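Local structure of putative ribosomal N-acetyltransferase YdaF (Bacillus subtilis, 1NSL) at residues I97-A102 against A144-I149; E9-R14 against I111-R116; E22-L27 against T54-W59. The protein is a putative N-acetyltransferase that may act on the N-termini of ribosomal proteins, and occurs as a homohexamer and a homodimer. All blocks are in the same frame, centred on the assembly; numbering follows the deposited sequence.

Contacts 1 and 2 are neighbours, with centres 11 Å apart: Tyr99 CG lies 3.5 Å from Ile111 CG2, so strand 94-101 and the helix that follows it, 110-124, tie them directly. Contact 3 is farther off, its centre 21 Å from that of contact 1 and 20 Å from that of contact 2. It still meets contact 1, because Trp100 CZ2 comes within 4.0 Å of Leu24 CD1. Successive residues of one strand thus serve two sides of the sheet, Tyr99 facing helices 110-124 and 140-149 and Trp100 facing helix 21-30. In GNAT relatives acetyl-CoA binds beside the counterparts of strand 94-101 and the start of helix 110-124.

Contact 1 of 3, residues I97-A102 against A144-I149; sequences IGYWIA and AVPERI
Strand 94-101 and helix 140-149, two elements of the GNAT acetyltransferase core, meet where the phenol end of Tyr99 presses against Val145 and Pro146. The two segments are well separated, with 10.1 Å between Tyr99 CA and Val145 CA, and the long tyrosine side chain spans most of that gap. Its CG sits between the backbone N and the carbonyl carbon (chi1 43°), and the ring heads for the helix while Val145 comes from the opposite direction. Tyr99 OH reaches 3.6 Å from Val145 CB, and the same oxygen is 3.9 Å from Pro146 CD. Ring carbon Tyr99 CZ follows at 4.1 Å from Val145 CB, an oblique approach to the ring. In the GNAT topology this helix comes after strand 130-136, which runs parallel to strand 94-101 in the sheet; Ile133 of that strand touches both Tyr99 and Pro146. The hydroxyl also has a polar partner, hydrogen-bonding Ser142 OG one turn earlier in the helix. A phenylalanine here would probably leave Ser142 OG without this mate and open a gap beside Val145 CB and Pro146 CD. Nearer the root of the ring, Cys115 of helix 110-124 packs against Tyr99.

Contact 2 of 3, residues E9-R14 against I111-R116; sequences EHITIR and ITAACR
Ile11 and Ile13 both turn CG1 to the side of their own backbone N (chi1 -72° and -59°) and then extend the chain, which sends each CD1 methyl towards the helix segment 111-116. The two methyls find adjacent alanines: Ile11 CD1 lies 4.1 Å from Ala113 CB, and Ile13 CD1 lies 3.9 Å from Ala114 CB. The second methyl also rests 3.9 Å from Ala114 O, so it touches the helix backbone as well as the side chain. Together the two segments bury 147 Å². The small alanine side chains allow a close approach of the backbones, as the separation of 7.4 Å between Ile13 CA and Ala114 CA attests. Strand alternation explains the spacing of the isoleucines, since the intervening Thr12 directs its side chain elsewhere and packs on Leu74 of strand 69-75. The segment 9-14 belongs to a strand near one border of the GNAT sheet, hydrogen-bonded through its backbone to strand 69-75 on one side and, through Ile13, to Cys5 of strand 5-6. Phe3 of a second subunit packs on Ile13. Helix 110-124 packs on this part of the sheet, with Ala114 also on Leu73 of strand 69-75, while its Ile111 and Cys115 turn to strand 94-101 and its Thr112 to helix 140-149.

Contact 3 of 3, residues E22-L27 against T54-W59; sequences ERLAEL and TIIPDW
The indole of Trp59 meets Leu24 at its edge: Leu24 CD2 lies near the ring plane, 4.1 Å from Trp59 CZ3 on the six-membered ring. One face of the same indole is covered from within its own helix by Ile55, whose CG2 methyl stands 3.4 Å above the plane and is displaced towards the rim. The leucine thus borders the ring near its plane rather than lying over a face. This is the pairing of the two helices, 21-30 and 48-65, which follow one another in the chain between strands 11-15 and 69-75 of the GNAT domain and pack on one side of its sheet. Leu24 and Trp59 come from opposite directions to meet in the gap between the helices. The leucine places CG anti to its backbone N (chi1 -176°), extending the branched end away from its own helix, and CD2 is the branch that does the touching. The join is slender, burying 83 Å² in all, and the nearest alpha carbons, Leu24 CA and Ile56 CA, are still 9.9 Å apart. Other residues fill out the interface. Tyr51, one turn or two before its neighbours on helix 48-65, touches Leu24, Ile56 and Trp59, while Met82 of strand 78-89 touches both Leu24 and Trp59 from the sheet. Towards the surface, Glu22 OE2 forms a salt bridge with Arg52 NH1, a charged link between the same two helices. Within the apolar part, Leu24 CD2 has a second, looser neighbour in Ile56 CD1 at 4.4 Å, and the directions from that leucine methyl to Ile56 CD1 and to Trp59 CZ3 diverge by about 76°.

Contact 1 of 3, residues I97-A102 against A144-I149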
loop_
_atom_site.group_PDB
_atom_site.type_symbol
_atom_site.label_atom_id
_atom_site.label_comp_id
_atom_site.label_asym_id
_atom_site.label_seq_id
_atom_site.Cartn_x
_atom_site.Cartn_y
_atom_site.Cartn_z
ATOM N N ILE C 97 2.962 -28.318 -7.577
ATOM C CA ILE C 97 1.745 -28.233 -8.397
ATOM C C ILE C 97 0.460 -28.694 -7.690
ATOM O O ILE C 97 0.468 -29.626 -6.920
ATOM C CB ILE C 97 1.958 -28.952 -9.727
ATOM C CG1 ILE C 97 2.927 -28.113 -10.584
ATOM C CG2 ILE C 97 0.621 -29.240 -10.493
ATOM C CD1 ILE C 97 3.281 -28.759 -11.888
ATOM N N GLY C 98 -0.634 -27.977 -7.910
ATOM C CA GLY C 98 -1.918 -28.361 -7.335
ATOM C C GLY C 98 -2.936 -28.228 -8.434
ATOM O O GLY C 98 -2.635 -27.671 -9.471
ATOM N N TYR C 99 -4.130 -28.738 -8.234
ATOM C CA TYR C 99 -5.110 -28.712 -9.286
ATOM C C TYR C 99 -6.319 -29.334 -8.693
ATOM O O TYR C 99 -6.186 -30.087 -7.787
ATOM C CB TYR C 99 -4.625 -29.604 -10.424
ATOM C CG TYR C 99 -4.032 -30.931 -9.957
ATOM C CD1 TYR C 99 -4.824 -31.895 -9.366
ATOM C CD2 TYR C 99 -2.683 -31.203 -10.109
ATOM C CE1 TYR C 99 -4.307 -33.051 -8.933
ATOM C CE2 TYR C 99 -2.143 -32.396 -9.683
ATOM C CZ TYR C 99 -2.966 -33.314 -9.082
ATOM O OH TYR C 99 -2.491 -34.519 -8.626
ATOM N N TRP C 100 -7.504 -28.993 -9.163
ATOM C CA TRP C 100 -8.720 -29.682 -8.752
ATOM C C TRP C 100 -9.639 -29.599 -9.901
ATOM O O TRP C 100 -9.477 -28.708 -10.751
ATOM C CB TRP C 100 -9.402 -29.052 -7.568
ATOM C CG TRP C 100 -9.801 -27.626 -7.672
ATOM C CD1 TRP C 100 -9.077 -26.571 -7.247
ATOM C CD2 TRP C 100 -11.053 -27.097 -8.105
ATOM N NE1 TRP C 100 -9.772 -25.412 -7.426
ATOM C CE2 TRP C 100 -10.997 -25.708 -7.949
ATOM C CE3 TRP C 100 -12.224 -27.657 -8.624
ATOM C CZ2 TRP C 100 -12.047 -24.865 -8.302
ATOM C CZ3 TRP C 100 -13.279 -26.816 -8.966
ATOM C CH2 TRP C 100 -13.180 -25.437 -8.799
ATOM N N ILE C 101 -10.604 -30.503 -9.960
ATOM C CA ILE C 101 -11.527 -30.446 -11.059
ATOM C C ILE C 101 -12.961 -30.763 -10.618
ATOM O O ILE C 101 -13.193 -31.310 -9.552
ATOM C CB ILE C 101 -11.000 -31.342 -12.122
ATOM C CG1 ILE C 101 -11.474 -30.897 -13.490
ATOM C CG2 ILE C 101 -11.353 -32.789 -11.830
ATOM C CD1 ILE C 101 -11.367 -32.053 -14.554
ATOM N N ALA C 102 -13.946 -30.312 -11.384
ATOM C CA ALA C 102 -15.352 -30.561 -11.029
ATOM C C ALA C 102 -15.696 -31.976 -11.431
ATOM O O ALA C 102 -15.180 -32.521 -12.436
ATOM C CB ALA C 102 -16.252 -29.611 -11.714
ATOM N N ALA C 144 -3.016 -40.477 -8.842
ATOM C CA ALA C 144 -2.785 -40.995 -10.164
ATOM C C ALA C 144 -2.113 -39.977 -11.040
ATOM O O ALA C 144 -1.464 -40.320 -12.023
ATOM C CB ALA C 144 -4.047 -41.440 -10.818
ATOM N N VAL C 145 -2.231 -38.717 -10.722
ATOM C CA VAL C 145 -1.668 -37.841 -11.706
ATOM C C VAL C 145 -0.140 -37.862 -11.801
ATOM O O VAL C 145 0.418 -38.061 -12.864
ATOM C CB VAL C 145 -2.250 -36.448 -11.655
ATOM C CG1 VAL C 145 -1.335 -35.458 -12.418
ATOM C CG2 VAL C 145 -3.626 -36.528 -12.292
ATOM N N PRO C 146 0.516 -37.708 -10.677
ATOM C CA PRO C 146 1.974 -37.756 -10.635
ATOM C C PRO C 146 2.518 -39.094 -11.188
ATOM O O PRO C 146 3.430 -39.124 -11.993
ATOM C CB PRO C 146 2.268 -37.695 -9.135
ATOM C CG PRO C 146 1.072 -37.103 -8.562
ATOM C CD PRO C 146 -0.111 -37.531 -9.362
ATOM N N GLU C 147 1.952 -40.186 -10.729
ATOM C CA GLU C 147 2.454 -41.498 -11.067
ATOM C C GLU C 147 2.375 -41.802 -12.560
ATOM O O GLU C 147 3.189 -42.547 -13.053
ATOM C CB GLU C 147 1.732 -42.593 -10.286
ATOM C CG GLU C 147 1.941 -42.597 -8.769
ATOM C CD GLU C 147 0.958 -43.525 -8.006
ATOM O OE1 GLU C 147 1.386 -44.501 -7.361
ATOM O OE2 GLU C 147 -0.267 -43.291 -8.030
ATOM N N ARG C 148 1.407 -41.195 -13.244
ATOM C CA ARG C 148 1.153 -41.356 -14.670
ATOM C C ARG C 148 2.233 -40.516 -15.352
ATOM O O ARG C 148 2.865 -40.975 -16.273
ATOM C CB ARG C 148 -0.295 -40.896 -15.032
ATOM C CG ARG C 148 -0.861 -41.237 -16.394
ATOM C CD ARG C 148 -1.256 -40.034 -17.221
ATOM N NE ARG C 148 -2.637 -39.971 -17.751
ATOM C CZ ARG C 148 -2.967 -40.092 -19.031
ATOM N NH1 ARG C 148 -2.062 -40.349 -19.944
ATOM N NH2 ARG C 148 -4.213 -39.990 -19.414
ATOM N N ILE C 149 2.517 -39.316 -14.909
ATOM C CA ILE C 149 3.593 -38.607 -15.589
ATOM C C ILE C 149 5.040 -39.108 -15.190
ATOM O O ILE C 149 6.058 -38.658 -15.744
ATOM C CB ILE C 149 3.440 -37.113 -15.334
ATOM C CG1 ILE C 149 2.207 -36.560 -16.019
ATOM C CG2 ILE C 149 4.679 -36.300 -15.774
ATOM C CD1 ILE C 149 1.752 -35.321 -15.309
#

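Contact 2 of 3, residues E9-R14 against I111-R116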
loop_
_atom_site.group_PDB
_atom_site.type_symbol
_atom_site.label_atom_id
_atom_site.label_comp_id
_atom_site.label_asym_id
_atom_site.label_seq_id
_atom_site.Cartn_x
_atom_site.Cartn_y
_atom_site.Cartn_z
ATOM N N GLU C 9 -6.694 -29.512 -28.342
ATOM C CA GLU C 9 -7.942 -29.037 -28.962
ATOM C C GLU C 9 -9.179 -28.821 -28.091
ATOM O O GLU C 9 -10.157 -28.245 -28.550
ATOM C CB GLU C 9 -8.344 -29.947 -30.141
ATOM C CG GLU C 9 -9.439 -29.327 -31.002
ATOM C CD GLU C 9 -9.833 -30.167 -32.206
ATOM O OE1 GLU C 9 -9.102 -31.121 -32.575
ATOM O OE2 GLU C 9 -10.895 -29.876 -32.808
ATOM N N HIS C 10 -9.158 -29.280 -26.850
ATOM C CA HIS C 10 -10.303 -29.071 -25.978
ATOM C C HIS C 10 -9.927 -28.316 -24.691
ATOM O O HIS C 10 -10.750 -27.696 -24.036
ATOM C CB HIS C 10 -10.915 -30.427 -25.601
ATOM C CG HIS C 10 -11.725 -31.072 -26.693
ATOM N ND1 HIS C 10 -12.921 -30.556 -27.148
ATOM C CD2 HIS C 10 -11.529 -32.217 -27.391
ATOM C CE1 HIS C 10 -13.416 -31.339 -28.094
ATOM N NE2 HIS C 10 -12.584 -32.348 -28.266
ATOM N N ILE C 11 -8.662 -28.383 -24.331
ATOM C CA ILE C 11 -8.248 -27.924 -23.020
ATOM C C ILE C 11 -7.413 -26.687 -23.099
ATOM O O ILE C 11 -6.365 -26.692 -23.786
ATOM C CB ILE C 11 -7.402 -28.997 -22.361
ATOM C CG1 ILE C 11 -8.264 -30.182 -21.938
ATOM C CG2 ILE C 11 -6.741 -28.463 -21.146
ATOM C CD1 ILE C 11 -7.412 -31.374 -21.504
ATOM N N THR C 12 -7.854 -25.629 -22.414
ATOM C CA THR C 12 -7.038 -24.432 -22.376
ATOM C C THR C 12 -6.802 -23.957 -20.948
ATOM O O THR C 12 -7.637 -24.198 -20.076
ATOM C CB THR C 12 -7.600 -23.331 -23.278
ATOM O OG1 THR C 12 -8.969 -23.076 -22.945
ATOM C CG2 THR C 12 -7.712 -23.821 -24.710
ATOM N N ILE C 13 -5.640 -23.333 -20.718
ATOM C CA ILE C 13 -5.256 -22.855 -19.396
ATOM C C ILE C 13 -5.209 -21.351 -19.431
ATOM O O ILE C 13 -4.655 -20.793 -20.383
ATOM C CB ILE C 13 -3.868 -23.379 -19.013
ATOM C CG1 ILE C 13 -3.857 -24.904 -19.020
ATOM C CG2 ILE C 13 -3.485 -22.892 -17.662
ATOM C CD1 ILE C 13 -2.589 -25.519 -18.495
ATOM N N ARG C 14 -5.760 -20.654 -18.437
ATOM C CA ARG C 14 -5.634 -19.180 -18.460
ATOM C C ARG C 14 -5.696 -18.546 -17.100
ATOM O O ARG C 14 -6.161 -19.156 -16.160
ATOM C CB ARG C 14 -6.669 -18.574 -19.356
ATOM C CG ARG C 14 -7.974 -18.338 -18.730
ATOM C CD ARG C 14 -8.940 -17.699 -19.699
ATOM N NE ARG C 14 -10.365 -17.893 -19.419
ATOM C CZ ARG C 14 -10.994 -17.546 -18.303
ATOM N NH1 ARG C 14 -10.342 -16.996 -17.290
ATOM N NH2 ARG C 14 -12.291 -17.748 -18.198
ATOM N N ILE C 111 -6.507 -33.058 -16.036
ATOM C CA ILE C 111 -5.397 -32.681 -15.155
ATOM C C ILE C 111 -4.029 -33.084 -15.680
ATOM O O ILE C 111 -3.102 -32.226 -15.793
ATOM C CB ILE C 111 -5.662 -33.174 -13.761
ATOM C CG1 ILE C 111 -6.983 -32.520 -13.334
ATOM C CG2 ILE C 111 -4.514 -32.840 -12.895
ATOM C CD1 ILE C 111 -7.636 -32.923 -12.009
ATOM N N THR C 112 -3.896 -34.367 -16.042
ATOM C CA THR C 112 -2.614 -34.850 -16.541
ATOM C C THR C 112 -2.136 -33.951 -17.662
ATOM O O THR C 112 -1.132 -33.227 -17.526
ATOM C CB THR C 112 -2.754 -36.247 -17.022
ATOM O OG1 THR C 112 -3.013 -37.078 -15.898
ATOM C CG2 THR C 112 -1.399 -36.793 -17.560
ATOM N N ALA C 113 -2.910 -33.923 -18.738
ATOM C CA ALA C 113 -2.591 -33.090 -19.879
ATOM C C ALA C 113 -2.176 -31.664 -19.489
ATOM O O ALA C 113 -1.203 -31.166 -20.022
ATOM C CB ALA C 113 -3.747 -33.061 -20.802
ATOM N N ALA C 114 -2.929 -31.011 -18.607
ATOM C CA ALA C 114 -2.584 -29.697 -18.160
ATOM C C ALA C 114 -1.285 -29.642 -17.315
ATOM O O ALA C 114 -0.512 -28.703 -17.471
ATOM C CB ALA C 114 -3.769 -29.064 -17.380
ATOM N N CYS C 115 -1.062 -30.616 -16.418
ATOM C CA CYS C 115 0.208 -30.654 -15.641
ATOM C C CYS C 115 1.415 -30.731 -16.608
ATOM O O CYS C 115 2.401 -30.050 -16.400
ATOM C CB CYS C 115 0.250 -31.795 -14.592
ATOM S SG CYS C 115 -1.008 -31.565 -13.292
ATOM N N ARG C 116 1.333 -31.537 -17.668
ATOM C CA ARG C 116 2.448 -31.576 -18.602
ATOM C C ARG C 116 2.747 -30.172 -19.196
ATOM O O ARG C 116 3.921 -29.733 -19.226
ATOM C CB ARG C 116 2.267 -32.638 -19.687
ATOM C CG ARG C 116 2.059 -34.063 -19.148
ATOM C CD ARG C 116 1.727 -35.187 -20.227
ATOM N NE ARG C 116 2.331 -36.451 -19.815
ATOM C CZ ARG C 116 1.686 -37.621 -19.775
ATOM N NH1 ARG C 116 0.408 -37.666 -20.116
ATOM N NH2 ARG C 116 2.301 -38.740 -19.392
#

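Contact 3 of 3, residues E22-L27 against T54-W59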
loop_
_atom_site.group_PDB
_atom_site.type_symbol
_atom_site.label_atom_id
_atom_site.label_comp_id
_atom_site.label_asym_id
_atom_site.label_seq_id
_atom_site.Cartn_x
_atom_site.Cartn_y
_atom_site.Cartn_z
ATOM N N GLU C 22 -18.464 -15.441 -10.451
ATOM C CA GLU C 22 -19.704 -16.231 -10.363
ATOM C C GLU C 22 -19.437 -17.732 -10.712
ATOM O O GLU C 22 -19.684 -18.584 -9.883
ATOM C CB GLU C 22 -20.885 -15.636 -11.189
ATOM C CG GLU C 22 -20.989 -14.103 -11.168
ATOM C CD GLU C 22 -19.958 -13.442 -12.101
ATOM O OE1 GLU C 22 -20.297 -13.133 -13.272
ATOM O OE2 GLU C 22 -18.781 -13.260 -11.692
ATOM N N ARG C 23 -18.892 -18.055 -11.899
ATOM C CA ARG C 23 -18.673 -19.455 -12.263
ATOM C C ARG C 23 -17.740 -20.198 -11.315
ATOM O O ARG C 23 -18.012 -21.339 -10.978
ATOM C CB ARG C 23 -18.257 -19.629 -13.726
ATOM C CG ARG C 23 -19.401 -19.268 -14.677
ATOM C CD ARG C 23 -19.133 -19.368 -16.226
ATOM N NE ARG C 23 -20.270 -18.932 -17.083
ATOM C CZ ARG C 23 -20.276 -19.009 -18.427
ATOM N NH1 ARG C 23 -21.338 -18.604 -19.128
ATOM N NH2 ARG C 23 -19.224 -19.510 -19.081
ATOM N N LEU C 24 -16.660 -19.567 -10.867
ATOM C CA LEU C 24 -15.768 -20.218 -9.937
ATOM C C LEU C 24 -16.500 -20.536 -8.628
ATOM O O LEU C 24 -16.474 -21.651 -8.137
ATOM C CB LEU C 24 -14.569 -19.333 -9.647
ATOM C CG LEU C 24 -13.493 -19.947 -8.759
ATOM C CD1 LEU C 24 -12.984 -21.155 -9.445
ATOM C CD2 LEU C 24 -12.364 -19.020 -8.551
ATOM N N ALA C 25 -17.157 -19.552 -8.057
ATOM C CA ALA C 25 -17.819 -19.758 -6.787
ATOM C C ALA C 25 -18.874 -20.867 -6.870
ATOM O O ALA C 25 -19.023 -21.686 -5.973
ATOM C CB ALA C 25 -18.456 -18.440 -6.306
ATOM N N GLU C 26 -19.610 -20.910 -7.959
ATOM C CA GLU C 26 -20.649 -21.920 -8.069
ATOM C C GLU C 26 -20.002 -23.293 -8.177
ATOM O O GLU C 26 -20.404 -24.253 -7.516
ATOM C CB GLU C 26 -21.525 -21.610 -9.266
ATOM C CG GLU C 26 -22.539 -22.654 -9.674
ATOM C CD GLU C 26 -23.354 -22.126 -10.838
ATOM O OE1 GLU C 26 -22.873 -21.150 -11.483
ATOM O OE2 GLU C 26 -24.475 -22.633 -11.087
ATOM N N LEU C 27 -18.959 -23.368 -8.983
ATOM C CA LEU C 27 -18.226 -24.617 -9.117
ATOM C C LEU C 27 -17.662 -25.016 -7.751
ATOM O O LEU C 27 -17.450 -26.181 -7.451
ATOM C CB LEU C 27 -17.077 -24.406 -10.079
ATOM C CG LEU C 27 -16.833 -25.246 -11.303
ATOM C CD1 LEU C 27 -18.073 -25.723 -11.931
ATOM C CD2 LEU C 27 -16.178 -24.276 -12.239
ATOM N N THR C 54 -11.220 -9.562 -4.315
ATOM C CA THR C 54 -10.054 -9.839 -3.540
ATOM C C THR C 54 -9.315 -11.038 -4.032
ATOM O O THR C 54 -8.150 -10.949 -4.418
ATOM C CB THR C 54 -10.527 -10.120 -2.143
ATOM O OG1 THR C 54 -10.984 -8.885 -1.590
ATOM C CG2 THR C 54 -9.390 -10.516 -1.270
ATOM N N ILE C 55 -9.971 -12.188 -4.045
ATOM C CA ILE C 55 -9.188 -13.359 -4.338
ATOM C C ILE C 55 -8.670 -13.415 -5.751
ATOM O O ILE C 55 -7.496 -13.719 -5.961
ATOM C CB ILE C 55 -9.884 -14.641 -3.958
ATOM C CG1 ILE C 55 -10.031 -14.728 -2.450
ATOM C CG2 ILE C 55 -9.031 -15.804 -4.380
ATOM C CD1 ILE C 55 -10.967 -15.782 -2.042
ATOM N N ILE C 56 -9.510 -13.111 -6.727
ATOM C CA ILE C 56 -8.977 -13.222 -8.056
ATOM C C ILE C 56 -7.963 -12.121 -8.367
ATOM O O ILE C 56 -6.946 -12.371 -9.007
ATOM C CB ILE C 56 -10.034 -13.316 -9.035
ATOM C CG1 ILE C 56 -10.784 -14.617 -8.795
ATOM C CG2 ILE C 56 -9.426 -13.362 -10.397
ATOM C CD1 ILE C 56 -12.069 -14.735 -9.678
ATOM N N PRO C 57 -8.221 -10.903 -7.942
ATOM C CA PRO C 57 -7.210 -9.886 -8.058
ATOM C C PRO C 57 -5.928 -10.306 -7.413
ATOM O O PRO C 57 -4.955 -10.248 -8.139
ATOM C CB PRO C 57 -7.834 -8.701 -7.341
ATOM C CG PRO C 57 -9.222 -8.779 -7.650
ATOM C CD PRO C 57 -9.487 -10.319 -7.496
ATOM N N ASP C 58 -5.856 -10.750 -6.156
ATOM C CA ASP C 58 -4.507 -11.022 -5.691
ATOM C C ASP C 58 -3.903 -12.065 -6.568
ATOM O O ASP C 58 -2.746 -11.960 -6.877
ATOM C CB ASP C 58 -4.331 -11.527 -4.284
ATOM C CG ASP C 58 -5.026 -10.723 -3.229
ATOM O OD1 ASP C 58 -5.212 -9.467 -3.318
ATOM O OD2 ASP C 58 -5.393 -11.350 -2.173
ATOM N N TRP C 59 -4.626 -13.089 -6.978
ATOM C CA TRP C 59 -3.882 -14.147 -7.701
ATOM C C TRP C 59 -3.166 -13.507 -8.905
ATOM O O TRP C 59 -1.961 -13.786 -9.193
ATOM C CB TRP C 59 -4.736 -15.337 -8.162
ATOM C CG TRP C 59 -5.192 -16.280 -7.092
ATOM C CD1 TRP C 59 -4.551 -16.577 -5.917
ATOM C CD2 TRP C 59 -6.409 -17.033 -7.068
ATOM N NE1 TRP C 59 -5.280 -17.490 -5.188
ATOM C CE2 TRP C 59 -6.425 -17.787 -5.877
ATOM C CE3 TRP C 59 -7.484 -17.167 -7.942
ATOM C CZ2 TRP C 59 -7.476 -18.635 -5.540
ATOM C CZ3 TRP C 59 -8.521 -18.024 -7.594
ATOM C CH2 TRP C 59 -8.512 -18.734 -6.408
#